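Local coordinates for subtilase cytotoxin subunit A (PDB 2IY9), which cleaves the host endoplasmic reticulum chaperone BiP as the subtilisin-like serine protease subunit of an AB5 toxin, provoking ER stress and eventual cell death, at residues Pro24-Ala29 with Ala250-Asn255; Ile216-Leu221 with Ser272-Ile277; Phe69-Asp74 with Ser113-Ile118. One frame throughout, in Å; residues are numbered along the deposited sequence.

Interaction 1 of 3, residues Pro24-Ala29 with Ala250-Asn255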
loop_
_atom_site.group_PDB
_atom_site.type_symbol
_atom_site.label_atom_id
_atom_site.label_comp_id
_atom_site.label_asym_id
_atom_site.label_seq_id
_atom_site.Cartn_x
_atom_site.Cartn_y
_atom_site.Cartn_z
ATOM N N PRO A 24 12.205 -1.922 -13.572
ATOM C CA PRO A 24 11.184 -2.949 -13.864
ATOM C C PRO A 24 10.112 -2.509 -14.861
ATOM O O PRO A 24 9.916 -1.316 -15.079
ATOM C CB PRO A 24 10.548 -3.221 -12.500
ATOM C CG PRO A 24 10.919 -2.067 -11.650
ATOM C CD PRO A 24 12.209 -1.537 -12.150
ATOM N N TRP A 25 9.422 -3.488 -15.451
ATOM C CA TRP A 25 8.393 -3.238 -16.463
ATOM C C TRP A 25 7.369 -2.183 -16.069
ATOM O O TRP A 25 6.920 -1.405 -16.911
ATOM C CB TRP A 25 7.682 -4.548 -16.831
ATOM C CG TRP A 25 6.741 -5.115 -15.780
ATOM C CD1 TRP A 25 7.024 -6.087 -14.867
ATOM C CD2 TRP A 25 5.361 -4.756 -15.569
ATOM N NE1 TRP A 25 5.909 -6.359 -14.099
ATOM C CE2 TRP A 25 4.878 -5.553 -14.503
ATOM C CE3 TRP A 25 4.492 -3.838 -16.172
ATOM C CZ2 TRP A 25 3.557 -5.466 -14.031
ATOM C CZ3 TRP A 25 3.171 -3.743 -15.692
ATOM C CH2 TRP A 25 2.721 -4.564 -14.642
ATOM N N TYR A 26 7.004 -2.142 -14.788
ATOM C CA TYR A 26 5.895 -1.283 -14.359
ATOM C C TYR A 26 6.203 0.210 -14.272
ATOM O O TYR A 26 5.284 1.025 -14.217
ATOM C CB TYR A 26 5.249 -1.794 -13.063
ATOM C CG TYR A 26 6.186 -2.005 -11.893
ATOM C CD1 TYR A 26 6.438 -0.977 -10.978
ATOM C CD2 TYR A 26 6.802 -3.238 -11.685
ATOM C CE1 TYR A 26 7.287 -1.175 -9.889
ATOM C CE2 TYR A 26 7.660 -3.451 -10.584
ATOM C CZ TYR A 26 7.889 -2.412 -9.697
ATOM O OH TYR A 26 8.729 -2.598 -8.621
ATOM N N PHE A 27 7.484 0.574 -14.288
ATOM C CA PHE A 27 7.843 1.991 -14.301
ATOM C C PHE A 27 7.291 2.703 -15.545
ATOM O O PHE A 27 6.541 3.669 -15.427
ATOM C CB PHE A 27 9.358 2.180 -14.149
ATOM C CG PHE A 27 9.833 2.206 -12.702
ATOM C CD1 PHE A 27 9.463 1.207 -11.800
ATOM C CD2 PHE A 27 10.673 3.218 -12.254
ATOM C CE1 PHE A 27 9.907 1.235 -10.465
ATOM C CE2 PHE A 27 11.119 3.249 -10.922
ATOM C CZ PHE A 27 10.733 2.257 -10.033
ATOM N N ASP A 28 7.621 2.195 -16.736
ATOM C CA ASP A 28 7.076 2.776 -17.962
ATOM C C ASP A 28 5.552 2.595 -18.043
ATOM O O ASP A 28 4.834 3.498 -18.488
ATOM C CB ASP A 28 7.786 2.196 -19.189
ATOM C CG ASP A 28 9.156 2.834 -19.436
ATOM O OD1 ASP A 28 9.542 3.775 -18.711
ATOM O OD2 ASP A 28 9.852 2.399 -20.371
ATOM N N ALA A 29 5.057 1.454 -17.562
ATOM C CA ALA A 29 3.617 1.147 -17.634
ATOM C C ALA A 29 2.767 2.171 -16.877
ATOM O O ALA A 29 1.673 2.538 -17.327
ATOM C CB ALA A 29 3.338 -0.272 -17.142
ATOM N N ALA A 250 -6.568 -0.362 -9.287
ATOM C CA ALA A 250 -5.716 -1.491 -9.606
ATOM C C ALA A 250 -4.337 -0.993 -10.016
ATOM O O ALA A 250 -4.185 0.074 -10.626
ATOM C CB ALA A 250 -6.342 -2.358 -10.704
ATOM N N ALA A 251 -3.330 -1.784 -9.675
ATOM C CA ALA A 251 -1.962 -1.409 -9.936
ATOM C C ALA A 251 -1.172 -2.630 -10.370
ATOM O O ALA A 251 -1.614 -3.759 -10.142
ATOM C CB ALA A 251 -1.360 -0.777 -8.687
ATOM N N PRO A 252 -0.017 -2.416 -11.028
ATOM C CA PRO A 252 0.889 -3.512 -11.364
ATOM C C PRO A 252 1.050 -4.522 -10.222
ATOM O O PRO A 252 1.418 -4.147 -9.105
ATOM C CB PRO A 252 2.205 -2.785 -11.637
ATOM C CG PRO A 252 1.756 -1.496 -12.275
ATOM C CD PRO A 252 0.485 -1.113 -11.525
ATOM N N GLY A 253 0.753 -5.792 -10.509
ATOM C CA GLY A 253 0.852 -6.841 -9.506
ATOM C C GLY A 253 1.198 -8.216 -10.048
ATOM O O GLY A 253 0.774 -9.223 -9.488
ATOM N N GLN A 254 1.986 -8.257 -11.117
ATOM C CA GLN A 254 2.476 -9.534 -11.670
ATOM C C GLN A 254 3.945 -9.434 -12.068
ATOM O O GLN A 254 4.361 -8.420 -12.623
ATOM C CB GLN A 254 1.641 -9.928 -12.883
ATOM C CG GLN A 254 1.859 -11.351 -13.351
ATOM C CD GLN A 254 1.100 -11.627 -14.614
ATOM O OE1 GLN A 254 1.453 -11.132 -15.678
ATOM N NE2 GLN A 254 0.032 -12.402 -14.502
ATOM N N ASN A 255 4.721 -10.490 -11.793
ATOM C CA ASN A 255 6.119 -10.545 -12.228
ATOM C C ASN A 255 6.865 -9.380 -11.582
ATOM O O ASN A 255 7.505 -8.577 -12.261
ATOM C CB ASN A 255 6.196 -10.464 -13.766
ATOM C CG ASN A 255 7.585 -10.760 -14.307
ATOM O OD1 ASN A 255 8.339 -11.537 -13.711
ATOM N ND2 ASN A 255 7.922 -10.164 -15.465
#

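Interaction 2 of 3, residues Ile216-Leu221 with Ser272-Ile277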
loop_
_atom_site.group_PDB
_atom_site.type_symbol
_atom_site.label_atom_id
_atom_site.label_comp_id
_atom_site.label_asym_id
_atom_site.label_seq_id
_atom_site.Cartn_x
_atom_site.Cartn_y
_atom_site.Cartn_z
ATOM N N ILE A 216 -7.518 3.231 0.829
ATOM C CA ILE A 216 -7.418 3.047 -0.613
ATOM C C ILE A 216 -7.159 1.562 -0.861
ATOM O O ILE A 216 -6.119 1.028 -0.462
ATOM C CB ILE A 216 -6.296 3.922 -1.234
ATOM C CG1 ILE A 216 -6.618 5.409 -1.036
ATOM C CG2 ILE A 216 -6.145 3.625 -2.732
ATOM C CD1 ILE A 216 -5.451 6.335 -1.374
ATOM N N ARG A 217 -8.140 0.902 -1.468
ATOM C CA ARG A 217 -8.161 -0.561 -1.616
ATOM C C ARG A 217 -7.602 -0.916 -2.981
ATOM O O ARG A 217 -8.111 -0.459 -3.995
ATOM C CB ARG A 217 -9.602 -1.093 -1.504
ATOM C CG ARG A 217 -10.276 -0.782 -0.169
ATOM C CD ARG A 217 -11.810 -0.673 -0.292
ATOM N NE ARG A 217 -12.361 -0.188 0.975
ATOM C CZ ARG A 217 -12.489 1.096 1.284
ATOM N NH1 ARG A 217 -12.151 2.032 0.395
ATOM N NH2 ARG A 217 -12.977 1.451 2.467
ATOM N N VAL A 218 -6.556 -1.735 -2.993
ATOM C CA VAL A 218 -5.761 -1.952 -4.195
ATOM C C VAL A 218 -5.868 -3.401 -4.713
ATOM O O VAL A 218 -5.641 -4.353 -3.962
ATOM C CB VAL A 218 -4.269 -1.567 -3.946
ATOM C CG1 VAL A 218 -3.409 -1.839 -5.198
ATOM C CG2 VAL A 218 -4.136 -0.083 -3.520
ATOM N N ALA A 219 -6.222 -3.543 -5.990
ATOM C CA ALA A 219 -6.175 -4.833 -6.708
ATOM C C ALA A 219 -4.940 -4.934 -7.616
ATOM O O ALA A 219 -4.320 -3.918 -7.945
ATOM C CB ALA A 219 -7.440 -5.021 -7.533
ATOM N N ALA A 220 -4.625 -6.156 -8.064
ATOM C CA ALA A 220 -3.372 -6.435 -8.792
ATOM C C ALA A 220 -3.602 -6.732 -10.273
ATOM O O ALA A 220 -4.472 -7.541 -10.630
ATOM C CB ALA A 220 -2.643 -7.591 -8.145
ATOM N N LEU A 221 -2.816 -6.070 -11.118
ATOM C CA LEU A 221 -2.919 -6.217 -12.569
ATOM C C LEU A 221 -1.862 -7.152 -13.115
ATOM O O LEU A 221 -0.740 -7.211 -12.596
ATOM C CB LEU A 221 -2.748 -4.859 -13.251
ATOM C CG LEU A 221 -3.832 -3.819 -12.983
ATOM C CD1 LEU A 221 -3.396 -2.447 -13.465
ATOM C CD2 LEU A 221 -5.173 -4.246 -13.616
ATOM N N SER A 272 -0.303 -7.754 -2.594
ATOM C CA SER A 272 0.692 -7.185 -1.669
ATOM C C SER A 272 1.627 -6.251 -2.435
ATOM O O SER A 272 1.843 -5.091 -2.044
ATOM C CB SER A 272 1.505 -8.289 -0.980
ATOM O OG SER A 272 0.691 -9.076 -0.121
ATOM N N GLU A 273 2.161 -6.761 -3.542
ATOM C CA GLU A 273 3.080 -6.001 -4.397
ATOM C C GLU A 273 2.411 -4.758 -4.996
ATOM O O GLU A 273 3.008 -3.669 -5.023
ATOM C CB GLU A 273 3.592 -6.899 -5.528
ATOM C CG GLU A 273 4.517 -8.030 -5.067
ATOM C CD GLU A 273 3.800 -9.264 -4.521
ATOM O OE1 GLU A 273 2.543 -9.317 -4.478
ATOM O OE2 GLU A 273 4.515 -10.205 -4.117
ATOM N N ALA A 274 1.182 -4.935 -5.482
ATOM C CA ALA A 274 0.397 -3.840 -6.064
ATOM C C ALA A 274 0.167 -2.723 -5.044
ATOM O O ALA A 274 0.303 -1.553 -5.355
ATOM C CB ALA A 274 -0.950 -4.362 -6.592
ATOM N N THR A 275 -0.176 -3.107 -3.822
ATOM C CA THR A 275 -0.372 -2.144 -2.755
ATOM C C THR A 275 0.909 -1.339 -2.495
ATOM O O THR A 275 0.853 -0.124 -2.326
ATOM C CB THR A 275 -0.828 -2.849 -1.485
ATOM O OG1 THR A 275 -2.050 -3.543 -1.761
ATOM C CG2 THR A 275 -1.027 -1.854 -0.340
ATOM N N ALA A 276 2.052 -2.022 -2.455
ATOM C CA ALA A 276 3.331 -1.351 -2.183
ATOM C C ALA A 276 3.603 -0.262 -3.218
ATOM O O ALA A 276 4.053 0.845 -2.896
ATOM C CB ALA A 276 4.468 -2.365 -2.139
ATOM N N ILE A 277 3.321 -0.593 -4.469
ATOM C CA ILE A 277 3.564 0.311 -5.575
ATOM C C ILE A 277 2.700 1.575 -5.456
ATOM O O ILE A 277 3.195 2.697 -5.667
ATOM C CB ILE A 277 3.380 -0.436 -6.916
ATOM C CG1 ILE A 277 4.556 -1.406 -7.117
ATOM C CG2 ILE A 277 3.278 0.549 -8.096
ATOM C CD1 ILE A 277 4.362 -2.451 -8.223
#

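Interaction 3 of 3, residues Phe69-Asp74 with Ser113-Ile118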
loop_
_atom_site.group_PDB
_atom_site.type_symbol
_atom_site.label_atom_id
_atom_site.label_comp_id
_atom_site.label_asym_id
_atom_site.label_seq_id
_atom_site.Cartn_x
_atom_site.Cartn_y
_atom_site.Cartn_z
ATOM N N PHE A 69 9.199 -0.801 14.958
ATOM C CA PHE A 69 8.355 -1.106 16.122
ATOM C C PHE A 69 7.918 -2.556 16.114
ATOM O O PHE A 69 7.782 -3.164 15.042
ATOM C CB PHE A 69 7.066 -0.282 16.084
ATOM C CG PHE A 69 7.267 1.200 16.202
ATOM C CD1 PHE A 69 7.097 1.842 17.428
ATOM C CD2 PHE A 69 7.553 1.975 15.070
ATOM C CE1 PHE A 69 7.256 3.225 17.529
ATOM C CE2 PHE A 69 7.710 3.351 15.170
ATOM C CZ PHE A 69 7.565 3.973 16.393
ATOM N N SER A 70 7.657 -3.088 17.313
ATOM C CA SER A 70 7.069 -4.412 17.482
ATOM C C SER A 70 5.651 -4.334 18.027
ATOM O O SER A 70 5.379 -3.618 19.001
ATOM C CB SER A 70 7.881 -5.265 18.450
ATOM O OG SER A 70 7.283 -6.551 18.561
ATOM N N PHE A 71 4.760 -5.085 17.393
ATOM C CA PHE A 71 3.428 -5.324 17.924
ATOM C C PHE A 71 3.186 -6.821 17.957
ATOM O O PHE A 71 2.069 -7.294 17.808
ATOM C CB PHE A 71 2.390 -4.563 17.109
ATOM C CG PHE A 71 2.589 -3.083 17.165
ATOM C CD1 PHE A 71 2.107 -2.347 18.246
ATOM C CD2 PHE A 71 3.314 -2.424 16.167
ATOM C CE1 PHE A 71 2.316 -0.977 18.330
ATOM C CE2 PHE A 71 3.530 -1.045 16.239
ATOM C CZ PHE A 71 3.034 -0.322 17.327
ATOM N N THR A 72 4.271 -7.557 18.164
ATOM C CA THR A 72 4.223 -9.008 18.199
ATOM C C THR A 72 4.586 -9.485 19.598
ATOM O O THR A 72 5.170 -8.735 20.389
ATOM C CB THR A 72 5.157 -9.635 17.139
ATOM O OG1 THR A 72 6.458 -9.051 17.250
ATOM C CG2 THR A 72 4.606 -9.371 15.739
ATOM N N GLN A 73 4.244 -10.740 19.885
ATOM C CA GLN A 73 4.322 -11.293 21.236
ATOM C C GLN A 73 5.755 -11.553 21.710
ATOM O O GLN A 73 6.000 -11.706 22.918
ATOM C CB GLN A 73 3.509 -12.580 21.308
ATOM C CG GLN A 73 2.006 -12.382 21.171
ATOM C CD GLN A 73 1.255 -13.700 21.137
ATOM O OE1 GLN A 73 1.565 -14.620 21.899
ATOM N NE2 GLN A 73 0.267 -13.803 20.257
ATOM N N ASP A 74 6.690 -11.604 20.763
ATOM C CA ASP A 74 8.114 -11.742 21.076
ATOM C C ASP A 74 8.807 -10.398 21.365
ATOM O O ASP A 74 9.988 -10.371 21.718
ATOM C CB ASP A 74 8.843 -12.500 19.958
ATOM C CG ASP A 74 8.838 -11.748 18.613
ATOM O OD1 ASP A 74 8.227 -10.649 18.501
ATOM O OD2 ASP A 74 9.452 -12.274 17.663
ATOM N N SER A 113 9.121 3.332 8.058
ATOM C CA SER A 113 8.862 3.016 9.461
ATOM C C SER A 113 8.211 1.643 9.517
ATOM O O SER A 113 7.051 1.476 9.106
ATOM C CB SER A 113 7.954 4.067 10.099
ATOM O OG SER A 113 7.665 3.720 11.441
ATOM N N SER A 114 8.964 0.666 10.020
ATOM C CA SER A 114 8.496 -0.709 10.084
ATOM C C SER A 114 7.680 -0.950 11.348
ATOM O O SER A 114 8.124 -0.647 12.462
ATOM C CB SER A 114 9.655 -1.688 10.015
ATOM O OG SER A 114 9.168 -3.014 10.036
ATOM N N ARG A 115 6.473 -1.471 11.165
ATOM C CA ARG A 115 5.626 -1.795 12.295
ATOM C C ARG A 115 5.266 -3.262 12.171
ATOM O O ARG A 115 4.388 -3.651 11.375
ATOM C CB ARG A 115 4.404 -0.868 12.337
ATOM C CG ARG A 115 4.789 0.591 12.591
ATOM C CD ARG A 115 3.626 1.564 12.533
ATOM N NE ARG A 115 4.089 2.897 12.923
ATOM C CZ ARG A 115 4.081 3.357 14.173
ATOM N NH1 ARG A 115 3.617 2.596 15.163
ATOM N NH2 ARG A 115 4.544 4.571 14.432
ATOM N N ARG A 116 5.971 -4.091 12.940
ATOM C CA ARG A 116 5.801 -5.533 12.798
ATOM C C ARG A 116 4.557 -6.004 13.545
ATOM O O ARG A 116 4.453 -5.803 14.753
ATOM C CB ARG A 116 7.043 -6.308 13.241
ATOM C CG ARG A 116 6.886 -7.810 12.966
ATOM C CD ARG A 116 8.028 -8.687 13.480
ATOM N NE ARG A 116 7.481 -10.020 13.758
ATOM C CZ ARG A 116 7.997 -10.922 14.593
ATOM N NH1 ARG A 116 9.133 -10.700 15.253
ATOM N NH2 ARG A 116 7.365 -12.072 14.758
ATOM N N VAL A 117 3.627 -6.636 12.824
ATOM C CA VAL A 117 2.348 -7.073 13.417
ATOM C C VAL A 117 2.077 -8.583 13.309
ATOM O O VAL A 117 1.126 -9.097 13.922
ATOM C CB VAL A 117 1.143 -6.285 12.831
ATOM C CG1 VAL A 117 1.247 -4.816 13.187
ATOM C CG2 VAL A 117 1.047 -6.473 11.320
ATOM N N ILE A 118 2.908 -9.262 12.510
ATOM C CA ILE A 118 2.839 -10.704 12.255
ATOM C C ILE A 118 4.274 -11.243 12.090
ATOM O O ILE A 118 5.195 -10.470 11.843
ATOM C CB ILE A 118 1.973 -11.052 10.998
ATOM C CG1 ILE A 118 2.527 -10.387 9.722
ATOM C CG2 ILE A 118 0.488 -10.707 11.236
ATOM C CD1 ILE A 118 1.747 -10.703 8.432
HETATM O O HOH W 1 9.410 -3.503 12.695
HETATM O O HOH W 2 7.326 -14.440 16.457
#

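Interaction 1 of 3, residues Pro24-Ala29 with Ala250-Asn255
W25 and Y26 are adjacent on the N-terminal segment, and each carries CG between the backbone N and the carbonyl carbon, the crowded first torsion (chi1 72° in W25, 54° in Y26). Both CB atoms point toward residues 250-255, and chi1 then places the rings. Y26 CB lies 3.7 Å above the plane of the indole of W25, offset toward its rim, so one face of that ring is backed by the next residue. Both residues meet the ring of P252: its CB is 3.5 Å from W25 CH2, at the far corner of the six-membered ring, and also 3.5 Å from Y26 CB, both approaches being oblique. P252 ends strand 249-252, an outermost strand of the parallel sheet of the subtilisin fold, so the N-terminal helix is laid against the point where this strand gives way to a loop. There the indole turns polar. W25 NE1 donates to Q254 O at 3.0 Å, nearly along the C=O axis and close to the ring plane, and makes a weak second bond to N255 O at 3.3 Å. Both N-H...O angles are 135°, consistent with one proton shared between the two successive carbonyls. Q254 OE1 and N255 ND2 are taken by Q223, and Q254 NE2 by H233, whereas the ring of Y26 packs on I277 of the central helix.

Interaction 2 of 3, residues Ile216-Leu221 with Ser272-Ile277
T275 OG1 is the best-held side-chain polar atom touching this interface, and one hydrogen bond grips it: that to T271 O, one helical turn earlier. The torsion suits this, because OG1 lies beside the backbone N and anti to the carbonyl carbon (chi1 -59°), folded back along helix 271-288. The hydroxyl still faces the strand, but what it meets there is carbon, V218 CB at 3.7 Å. V218 in turn sets CG1 anti to its backbone N (chi1 178°). That branch reaches the helix backbone at A274, 3.7 Å from its C and 3.8 Å from its CB. A274 is the centre of the contact. Its methyl also approaches A219 O at 3.7 Å and A220 CB at 4.0 Å, so one small side chain spans three consecutive strand residues. Alanine-sized contacts let the two axes come within 6.9 Å, crossing at 119°, with CA atoms of A220 and A274 only 5.3 Å apart. Strand 215-221 thus lies under the first turns of the buried helix that, in subtilisin-like proteases, carries the nucleophile at its N-terminal end; S272, assigned to the charge relay system, sits there and turns away from the strand toward H89 and M93 of helix 84-98. No hydrogen bond links the two segments and every touching residue is buried, which implies that this contact rests on van der Waals fit, while the T275 hydroxyl is bonded within its own helix.

Interaction 3 of 3, residues Phe69-Asp74 with Ser113-Ile118
Strands 65-70 and 111-116 form one margin of the parallel sheet, joined through helix 84-98 by the beta-alpha-beta crossover that is left-handed in the subtilisin fold. Three backbone bonds fix the register: F69 N to S114 O at 2.7 Å, R116 N to F69 O at 2.9 Å and F71 N to R116 O at 2.8 Å. The last extends the pairing past the end of strand 65-70. On the F69 and R115 face, the two side chains run side by side, and the guanidinium lies flat on the ring (planes 15° apart), with R115 CZ 4.0 Å from the F69 ring centroid, a cation-pi stack. On the S70 and R116 face, extended R116 crosses T72 and D74. Its NH1 bridges to the syn lone pair of D74 OD2 at 2.9 Å, with carboxylate and guanidinium planes nearly perpendicular (88°), while R116 NE donates to I118 O at 3.0 Å. T72 OG1 sits over the guanidinium face and gives its proton to D74 OD1 at 2.7 Å, steadying the carboxylate. Beyond the pair, E144 forms a salt bridge with R115 NE and S132 bonds its NH1, V117 packs between helix 125-134 and strand 47-52, and F71 rests on S132 of that helix.

In the fold
All three contacts involve the same parallel sheet, at different depths. Interaction 2 is the core one, its centre about 6 Å from that of the chain; interactions 1 and 3, about 14 and 17 Å out, lie at the two margins of the sheet, on strands 249-252 and 65-70, and are partly buried. Their chemistry follows: interaction 2 rests on van der Waals packing without hydrogen bonds across the segments, interaction 1 adds an indole donor to proline packing, and interaction 3 brings backbone pairing, a salt bridge and a cation-pi stack. Interactions 1 and 2 are continuous, since A251 N and O probably bond A219 O and L221 N, and P252 O packs on A274 CB. Interaction 3 touches neither.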